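PDB 2WSI: flavin adenine dinucleotide synthase from Saccharomyces cerevisiae, which catalyses the transfer of the adenylyl group of ATP to flavin mononucleotide, forming the coenzyme FAD and releasing diphosphate. Local coordinates for residues 43-48 with 176-181; 70-75 with 192-197. All blocks are in the same frame, centred on the assembly; numbering follows the deposited sequence.

Interaction 1. Residues 43-48 with 176-181; sequences SEIFVR and KPIQRT. With FAD (flavin-adenine dinucleotide), chain C.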
loop_
_atom_site.group_PDB
_atom_site.type_symbol
_atom_site.label_atom_id
_atom_site.label_comp_id
_atom_site.label_asym_id
_atom_site.label_seq_id
_atom_site.Cartn_x
_atom_site.Cartn_y
_atom_site.Cartn_z
ATOM N N SER A 43 -18.613 -3.632 5.049
ATOM C CA SER A 43 -19.946 -3.092 5.292
ATOM C C SER A 43 -20.446 -2.126 4.245
ATOM O O SER A 43 -21.649 -1.959 4.136
ATOM C CB SER A 43 -19.986 -2.292 6.615
ATOM O OG SER A 43 -20.002 -3.153 7.735
ATOM N N GLU A 44 -19.553 -1.425 3.546
ATOM C CA GLU A 44 -19.982 -0.392 2.594
ATOM C C GLU A 44 -19.555 -0.641 1.161
ATOM O O GLU A 44 -20.192 -0.157 0.240
ATOM C CB GLU A 44 -19.469 0.982 3.014
ATOM C CG GLU A 44 -20.199 1.571 4.205
ATOM C CD GLU A 44 -19.558 2.878 4.655
ATOM O OE1 GLU A 44 -19.481 3.807 3.825
ATOM O OE2 GLU A 44 -19.127 2.966 5.827
ATOM N N ILE A 45 -18.476 -1.383 0.957
ATOM C CA ILE A 45 -17.964 -1.532 -0.394
ATOM C C ILE A 45 -18.312 -2.868 -1.041
ATOM O O ILE A 45 -18.884 -2.906 -2.137
ATOM C CB ILE A 45 -16.448 -1.271 -0.383
ATOM C CG1 ILE A 45 -16.240 0.207 0.019
ATOM C CG2 ILE A 45 -15.859 -1.546 -1.728
ATOM C CD1 ILE A 45 -14.785 0.576 0.302
ATOM N N PHE A 46 -17.937 -3.961 -0.395
ATOM C CA PHE A 46 -18.172 -5.272 -0.978
ATOM C C PHE A 46 -19.656 -5.600 -1.008
ATOM O O PHE A 46 -20.079 -6.511 -1.718
ATOM C CB PHE A 46 -17.423 -6.371 -0.227
ATOM C CG PHE A 46 -15.896 -6.273 -0.323
ATOM C CD1 PHE A 46 -15.285 -5.417 -1.213
ATOM C CD2 PHE A 46 -15.101 -7.094 0.460
ATOM C CE1 PHE A 46 -13.892 -5.331 -1.289
ATOM C CE2 PHE A 46 -13.721 -7.037 0.372
ATOM C CZ PHE A 46 -13.115 -6.148 -0.497
ATOM N N VAL A 47 -20.451 -4.868 -0.247
ATOM C CA VAL A 47 -21.893 -5.123 -0.261
ATOM C C VAL A 47 -22.478 -4.582 -1.573
ATOM O O VAL A 47 -23.494 -5.069 -2.100
ATOM C CB VAL A 47 -22.524 -4.465 0.978
ATOM C CG1 VAL A 47 -24.004 -4.195 0.775
ATOM C CG2 VAL A 47 -22.245 -5.351 2.220
ATOM N N ARG A 48 -21.799 -3.588 -2.132
ATOM C CA ARG A 48 -22.324 -2.899 -3.302
ATOM C C ARG A 48 -21.653 -3.286 -4.618
ATOM O O ARG A 48 -22.294 -3.301 -5.670
ATOM C CB ARG A 48 -22.201 -1.403 -3.056
ATOM C CG ARG A 48 -22.698 -0.539 -4.157
ATOM C CD ARG A 48 -22.734 0.879 -3.651
ATOM N NE ARG A 48 -23.195 1.819 -4.659
ATOM C CZ ARG A 48 -23.221 3.131 -4.468
ATOM N NH1 ARG A 48 -22.788 3.645 -3.309
ATOM N NH2 ARG A 48 -23.638 3.922 -5.436
ATOM N N LYS A 176 -13.332 11.502 0.703
ATOM C CA LYS A 176 -14.256 10.636 1.416
ATOM C C LYS A 176 -13.926 9.174 1.077
ATOM O O LYS A 176 -13.382 8.903 0.005
ATOM C CB LYS A 176 -15.692 10.929 0.970
ATOM C CG LYS A 176 -16.182 12.341 1.308
ATOM C CD LYS A 176 -17.208 12.851 0.287
ATOM C CE LYS A 176 -18.335 11.836 0.008
ATOM N NZ LYS A 176 -19.452 11.969 0.974
ATOM N N PRO A 177 -14.292 8.237 1.964
ATOM C CA PRO A 177 -14.057 6.796 1.725
ATOM C C PRO A 177 -14.767 6.277 0.471
ATOM O O PRO A 177 -14.248 5.403 -0.220
ATOM C CB PRO A 177 -14.663 6.107 2.954
ATOM C CG PRO A 177 -14.704 7.213 4.047
ATOM C CD PRO A 177 -14.823 8.526 3.310
ATOM N N ILE A 178 -15.967 6.767 0.192
ATOM C CA ILE A 178 -16.619 6.391 -1.067
ATOM C C ILE A 178 -17.004 7.693 -1.765
ATOM O O ILE A 178 -17.795 8.456 -1.237
ATOM C CB ILE A 178 -17.836 5.485 -0.825
ATOM C CG1 ILE A 178 -17.403 4.177 -0.124
ATOM C CG2 ILE A 178 -18.524 5.174 -2.145
ATOM C CD1 ILE A 178 -18.566 3.207 0.140
ATOM N N GLN A 179 -16.444 7.946 -2.943
ATOM C CA GLN A 179 -16.526 9.271 -3.540
ATOM C C GLN A 179 -16.447 9.193 -5.064
ATOM O O GLN A 179 -15.584 8.514 -5.613
ATOM C CB GLN A 179 -15.340 10.114 -3.008
ATOM C CG GLN A 179 -15.388 11.557 -3.360
ATOM C CD GLN A 179 -14.270 12.343 -2.696
ATOM O OE1 GLN A 179 -13.247 11.782 -2.324
ATOM N NE2 GLN A 179 -14.463 13.648 -2.551
ATOM N N ARG A 180 -17.331 9.899 -5.750
ATOM C CA ARG A 180 -17.264 10.011 -7.208
ATOM C C ARG A 180 -16.013 10.753 -7.635
ATOM O O ARG A 180 -15.481 11.555 -6.876
ATOM C CB ARG A 180 -18.496 10.740 -7.746
ATOM C CG ARG A 180 -19.737 9.852 -7.798
ATOM C CD ARG A 180 -19.588 8.772 -8.880
ATOM N NE ARG A 180 -20.631 7.759 -8.757
ATOM C CZ ARG A 180 -20.683 6.619 -9.450
ATOM N NH1 ARG A 180 -19.752 6.330 -10.343
ATOM N NH2 ARG A 180 -21.680 5.757 -9.237
ATOM N N THR A 181 -15.503 10.450 -8.826
ATOM C CA THR A 181 -14.389 11.237 -9.356
ATOM C C THR A 181 -14.906 12.611 -9.698
ATOM O O THR A 181 -16.109 12.792 -9.803
ATOM C CB THR A 181 -13.816 10.638 -10.613
ATOM O OG1 THR A 181 -14.900 10.356 -11.513
ATOM C CG2 THR A 181 -13.015 9.347 -10.278
HETATM P PA FAD C . -0.195 9.184 -4.969
HETATM O O1A FAD C . 1.309 9.168 -4.982
HETATM O O2A FAD C . -0.742 9.700 -6.272
HETATM O O5B FAD C . -0.852 7.758 -4.559
HETATM C C5B FAD C . -2.207 7.733 -4.150
HETATM C C4B FAD C . -2.821 6.398 -4.583
HETATM O O4B FAD C . -3.104 6.434 -5.957
HETATM C C3B FAD C . -1.859 5.243 -4.385
HETATM O O3B FAD C . -1.974 4.684 -3.101
HETATM C C2B FAD C . -2.309 4.274 -5.464
HETATM O O2B FAD C . -3.404 3.506 -5.014
HETATM C C1B FAD C . -2.768 5.199 -6.561
HETATM N N9A FAD C . -1.644 5.413 -7.487
HETATM C C8A FAD C . -0.727 6.433 -7.495
HETATM N N7A FAD C . 0.126 6.247 -8.539
HETATM C C5A FAD C . -0.240 5.101 -9.171
HETATM C C6A FAD C . 0.267 4.430 -10.264
HETATM N N6A FAD C . 1.329 4.880 -10.958
HETATM N N1A FAD C . -0.365 3.293 -10.674
HETATM C C2A FAD C . -1.475 2.793 -10.023
HETATM N N3A FAD C . -1.953 3.444 -8.910
HETATM C C4A FAD C . -1.354 4.592 -8.525
HETATM N N1 FAD C . -7.798 13.800 -8.160
HETATM C C2 FAD C . -8.841 14.680 -8.284
HETATM O O2 FAD C . -8.676 15.875 -8.036
HETATM N N3 FAD C . -10.075 14.233 -8.688
HETATM C C4 FAD C . -10.278 12.902 -8.981
HETATM O O4 FAD C . -11.416 12.568 -9.329
HETATM C C4X FAD C . -9.218 11.999 -8.858
HETATM N N5 FAD C . -9.376 10.644 -9.139
HETATM C C5X FAD C . -8.318 9.767 -9.003
HETATM C C6 FAD C . -8.466 8.408 -9.281
HETATM C C7 FAD C . -7.370 7.548 -9.165
HETATM C C7M FAD C . -7.493 6.083 -9.469
HETATM C C8 FAD C . -6.143 8.052 -8.753
HETATM C C8M FAD C . -4.963 7.139 -8.597
HETATM C C9 FAD C . -6.004 9.398 -8.467
HETATM C C9A FAD C . -7.075 10.258 -8.600
HETATM N N10 FAD C . -6.903 11.600 -8.326
HETATM C C10 FAD C . -7.977 12.461 -8.432
HETATM C "C1'" FAD C . -5.562 12.100 -7.860
HETATM C "C2'" FAD C . -5.456 12.002 -6.322
HETATM O "O2'" FAD C . -6.541 12.591 -5.645
HETATM C "C3'" FAD C . -4.162 12.600 -5.776
HETATM O "O3'" FAD C . -4.217 14.002 -5.885
HETATM C "C4'" FAD C . -2.959 12.069 -6.533
HETATM O "O4'" FAD C . -3.037 10.663 -6.642
HETATM C "C5'" FAD C . -1.666 12.421 -5.796
HETATM O "O5'" FAD C . -1.847 12.197 -4.410
HETATM P P FAD C . -0.676 11.538 -3.520
HETATM O O1P FAD C . 0.665 12.036 -4.005
HETATM O O2P FAD C . -0.952 11.761 -2.050
HETATM O O3P FAD C . -0.746 9.954 -3.693
#
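Ile178 reaches across to Glu44 and Ile45 with the last methyl of its side chain, and this single group makes the closest approaches. CD1 of Ile178 lies 3.7 Å from the carbonyl O of Glu44 and equally near its CB, while Ile45 CG1 approaches the same CD1 to 3.8 Å. The reach comes from torsions: CG1 of Ile178 stands anti to the carbonyl carbon (chi1 -61°), and chi2 (-179°) sets CD1 anti to CA, putting the methyl at the far end of the chain, against the wide pi-type turn at 43-45. Ile45 has the same two torsion states, and the two isoleucines slide past one another in opposite senses, Ile45 CG1 4.1 Å from Ile178 CG1. The Glu44 side chain runs obliquely across Ile178, and OE1 of its carboxylate comes within 3.8 Å of Ile178 CD1, a polar group lying against an apolar one at the exposed margin. Away from Glu44, on the other side of Ile178, Arg48 NH2 and Arg180 NH2 are 4.7 Å apart, a proximity probably eased by the salt bridge of Arg180 NH1 to Asp187. Beyond Ile178, the extended side chain of Gln179 (chi1 -171°) brings its amide alongside Lys176, whose N gives a 3.0 Å hydrogen bond to Gln179 OE1, with the donor well above the carbonyl plane. Thr181 then meets the flavin of FAD, its CB 3.3 Å from flavin O4, while its OG1 hydrogen-bonds to Pro186 O. Strand 178-180 is the antiparallel edge of the sheet, paired with strand 189-191 through Gln179 and Arg190. Helix 25-45 packs beside that edge, with Ile45 also on Leu191 and Ile178 also on Met189 and Trp49.

Interaction 2. Residues 70-75 with 192-197; sequences LLLYLS and QPLLHW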
loop_
_atom_site.group_PDB
_atom_site.type_symbol
_atom_site.label_atom_id
_atom_site.label_comp_id
_atom_site.label_asym_id
_atom_site.label_seq_id
_atom_site.Cartn_x
_atom_site.Cartn_y
_atom_site.Cartn_z
ATOM N N LEU A 70 -3.568 -3.124 0.162
ATOM C CA LEU A 70 -3.727 -4.415 -0.506
ATOM C C LEU A 70 -3.745 -5.569 0.494
ATOM O O LEU A 70 -4.572 -6.475 0.387
ATOM C CB LEU A 70 -2.593 -4.614 -1.533
ATOM C CG LEU A 70 -2.683 -5.962 -2.247
ATOM C CD1 LEU A 70 -4.043 -6.132 -2.934
ATOM C CD2 LEU A 70 -1.536 -6.087 -3.278
ATOM N N LEU A 71 -2.865 -5.539 1.496
ATOM C CA LEU A 71 -2.905 -6.566 2.537
ATOM C C LEU A 71 -4.250 -6.543 3.269
ATOM O O LEU A 71 -4.842 -7.585 3.479
ATOM C CB LEU A 71 -1.764 -6.412 3.551
ATOM C CG LEU A 71 -0.331 -6.469 3.036
ATOM C CD1 LEU A 71 0.643 -6.226 4.196
ATOM C CD2 LEU A 71 -0.040 -7.801 2.342
ATOM N N LEU A 72 -4.739 -5.361 3.646
ATOM C CA LEU A 72 -6.055 -5.253 4.312
ATOM C C LEU A 72 -7.205 -5.723 3.409
ATOM O O LEU A 72 -8.148 -6.379 3.852
ATOM C CB LEU A 72 -6.313 -3.809 4.782
ATOM C CG LEU A 72 -5.272 -3.348 5.801
ATOM C CD1 LEU A 72 -5.447 -1.846 6.018
ATOM C CD2 LEU A 72 -5.415 -4.143 7.104
ATOM N N TYR A 73 -7.098 -5.399 2.130
ATOM C CA TYR A 73 -8.117 -5.723 1.149
ATOM C C TYR A 73 -8.201 -7.245 1.001
ATOM O O TYR A 73 -9.295 -7.822 0.989
ATOM C CB TYR A 73 -7.708 -5.105 -0.188
ATOM C CG TYR A 73 -8.775 -5.107 -1.262
ATOM C CD1 TYR A 73 -9.731 -4.091 -1.299
ATOM C CD2 TYR A 73 -8.808 -6.073 -2.247
ATOM C CE1 TYR A 73 -10.685 -4.037 -2.281
ATOM C CE2 TYR A 73 -9.781 -6.050 -3.259
ATOM C CZ TYR A 73 -10.716 -5.007 -3.266
ATOM O OH TYR A 73 -11.685 -4.901 -4.241
ATOM N N LEU A 74 -7.041 -7.893 0.925
ATOM C CA LEU A 74 -6.990 -9.355 0.808
ATOM C C LEU A 74 -7.529 -10.003 2.063
ATOM O O LEU A 74 -8.242 -10.996 1.996
ATOM C CB LEU A 74 -5.545 -9.834 0.544
ATOM C CG LEU A 74 -5.091 -9.512 -0.896
ATOM C CD1 LEU A 74 -3.595 -9.637 -1.044
ATOM C CD2 LEU A 74 -5.849 -10.398 -1.891
ATOM N N SER A 75 -7.191 -9.441 3.215
ATOM C CA SER A 75 -7.786 -9.924 4.452
ATOM C C SER A 75 -9.315 -9.870 4.412
ATOM O O SER A 75 -10.001 -10.835 4.793
ATOM C CB SER A 75 -7.263 -9.115 5.638
ATOM O OG SER A 75 -7.881 -9.566 6.825
ATOM N N GLN A 192 -11.572 4.712 -1.111
ATOM C CA GLN A 192 -10.413 5.312 -0.439
ATOM C C GLN A 192 -10.489 4.966 1.057
ATOM O O GLN A 192 -10.660 5.845 1.909
ATOM C CB GLN A 192 -10.457 6.846 -0.661
ATOM C CG GLN A 192 -10.290 7.203 -2.137
ATOM C CD GLN A 192 -10.498 8.675 -2.471
ATOM O OE1 GLN A 192 -11.419 9.343 -1.966
ATOM N NE2 GLN A 192 -9.697 9.162 -3.379
ATOM N N PRO A 193 -10.384 3.669 1.382
ATOM C CA PRO A 193 -10.602 3.240 2.765
ATOM C C PRO A 193 -9.379 3.391 3.674
ATOM O O PRO A 193 -9.497 3.054 4.847
ATOM C CB PRO A 193 -10.956 1.749 2.632
ATOM C CG PRO A 193 -10.610 1.358 1.176
ATOM C CD PRO A 193 -10.042 2.551 0.487
ATOM N N LEU A 194 -8.250 3.867 3.150
ATOM C CA LEU A 194 -7.050 4.109 3.955
ATOM C C LEU A 194 -6.949 5.561 4.422
ATOM O O LEU A 194 -5.933 5.981 4.981
ATOM C CB LEU A 194 -5.786 3.754 3.135
ATOM C CG LEU A 194 -4.629 3.196 3.968
ATOM C CD1 LEU A 194 -4.978 1.843 4.516
ATOM C CD2 LEU A 194 -3.317 3.106 3.163
ATOM N N LEU A 195 -7.982 6.354 4.168
ATOM C CA LEU A 195 -7.845 7.793 4.320
ATOM C C LEU A 195 -7.443 8.264 5.724
ATOM O O LEU A 195 -6.809 9.299 5.851
ATOM C CB LEU A 195 -9.143 8.510 3.948
ATOM C CG LEU A 195 -9.371 8.718 2.456
ATOM C CD1 LEU A 195 -10.731 9.390 2.256
ATOM C CD2 LEU A 195 -8.220 9.551 1.824
ATOM N N HIS A 196 -7.817 7.531 6.763
ATOM C CA HIS A 196 -7.518 7.982 8.138
ATOM C C HIS A 196 -6.229 7.384 8.714
ATOM O O HIS A 196 -5.912 7.582 9.890
ATOM C CB HIS A 196 -8.705 7.668 9.052
ATOM C CG HIS A 196 -10.002 8.201 8.533
ATOM N ND1 HIS A 196 -10.194 9.538 8.258
ATOM C CD2 HIS A 196 -11.146 7.571 8.167
ATOM C CE1 HIS A 196 -11.413 9.717 7.775
ATOM N NE2 HIS A 196 -12.014 8.542 7.729
ATOM N N TRP A 197 -5.461 6.670 7.893
ATOM C CA TRP A 197 -4.190 6.132 8.364
ATOM C C TRP A 197 -3.113 7.208 8.465
ATOM O O TRP A 197 -2.923 8.020 7.547
ATOM C CB TRP A 197 -3.719 5.006 7.405
ATOM C CG TRP A 197 -4.414 3.745 7.698
ATOM C CD1 TRP A 197 -5.758 3.493 7.581
ATOM C CD2 TRP A 197 -3.811 2.523 8.127
ATOM N NE1 TRP A 197 -6.023 2.179 7.927
ATOM C CE2 TRP A 197 -4.841 1.569 8.258
ATOM C CE3 TRP A 197 -2.485 2.134 8.394
ATOM C CZ2 TRP A 197 -4.599 0.280 8.681
ATOM C CZ3 TRP A 197 -2.249 0.862 8.796
ATOM C CH2 TRP A 197 -3.298 -0.066 8.927
#
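One helical turn centred on Leu72 faces a pair of overlapping type I beta turns, Gln192-Leu195 and Leu194-Trp197, the CA atoms of Leu72 and Leu194 lying 9.4 Å apart. That gap is filled by apolar side chains, all buried. Leu72 has CG anti to its carbonyl carbon (chi1 -61°) and CD1 anti to CA (chi2 170°), which together carry the CD1 branch toward the loop, and CD1 alone does the touching. It lies 3.5 Å from Trp197 CZ2, on the six-membered side of the indole, and meets the ring obliquely as the two side chains come from opposite directions. Leu194 arrives at about a right angle to Leu72, its CD1 4.0 Å from Leu72 CD1. Leu194 CD1 also sits over one face of the Trp197 indole, 3.5 Å above its plane and displaced toward the rim. The second turn, closed by Trp197 N bonding to Leu194 O at 3.0 Å, brings the indole back beneath the Leu194 side chain, whose chi1 of -147° lies off a staggered value while its CD1 covers the ring. The surroundings are the alpha/beta core of the PAPS reductase family: helix 64-87 follows strand 56-59, and residues 192-197 connect strand 189-191 to helix 199-209. Leu194 stands near the nucleotide site, its side chain about 7 Å from the bound FAD and about 5 Å from FAD-binding Gly164. The Trp197 NE1 hydrogen bond to Thr37 OG1, the same hydroxyl that bonds to Pro193 O, probably helps hold the rotation of the indole. Thr37 thereby joins helix 25-45 to both turns, and Leu72 rests on it too. From helix 199-209, Ile202 touches both Leu194 and Trp197, while Phe205 packs on Leu72.

Overall arrangement
Followed from the N terminus, the four segments come in the order 43-48, 70-75, 176-181 and 192-197. Interaction 1 closes a loop with 127 residues between its segments, and interaction 2 opens inside that loop yet closes beyond it, with 116 residues between; the two therefore cross. The span common to both loops contains strands 102-106, 129-133 and 160-162. Interaction 1 ties helix 25-45 to the edge strand that leads on to flavin-contacting Thr181, whereas interaction 2 joins helix 64-87 to the loop after strand 189-191, nearer the centre of the protein. They meet just outside the paired strands 178-180 and 189-191, where Pro177 O probably accepts a hydrogen bond from Gln192 N at 2.9 Å.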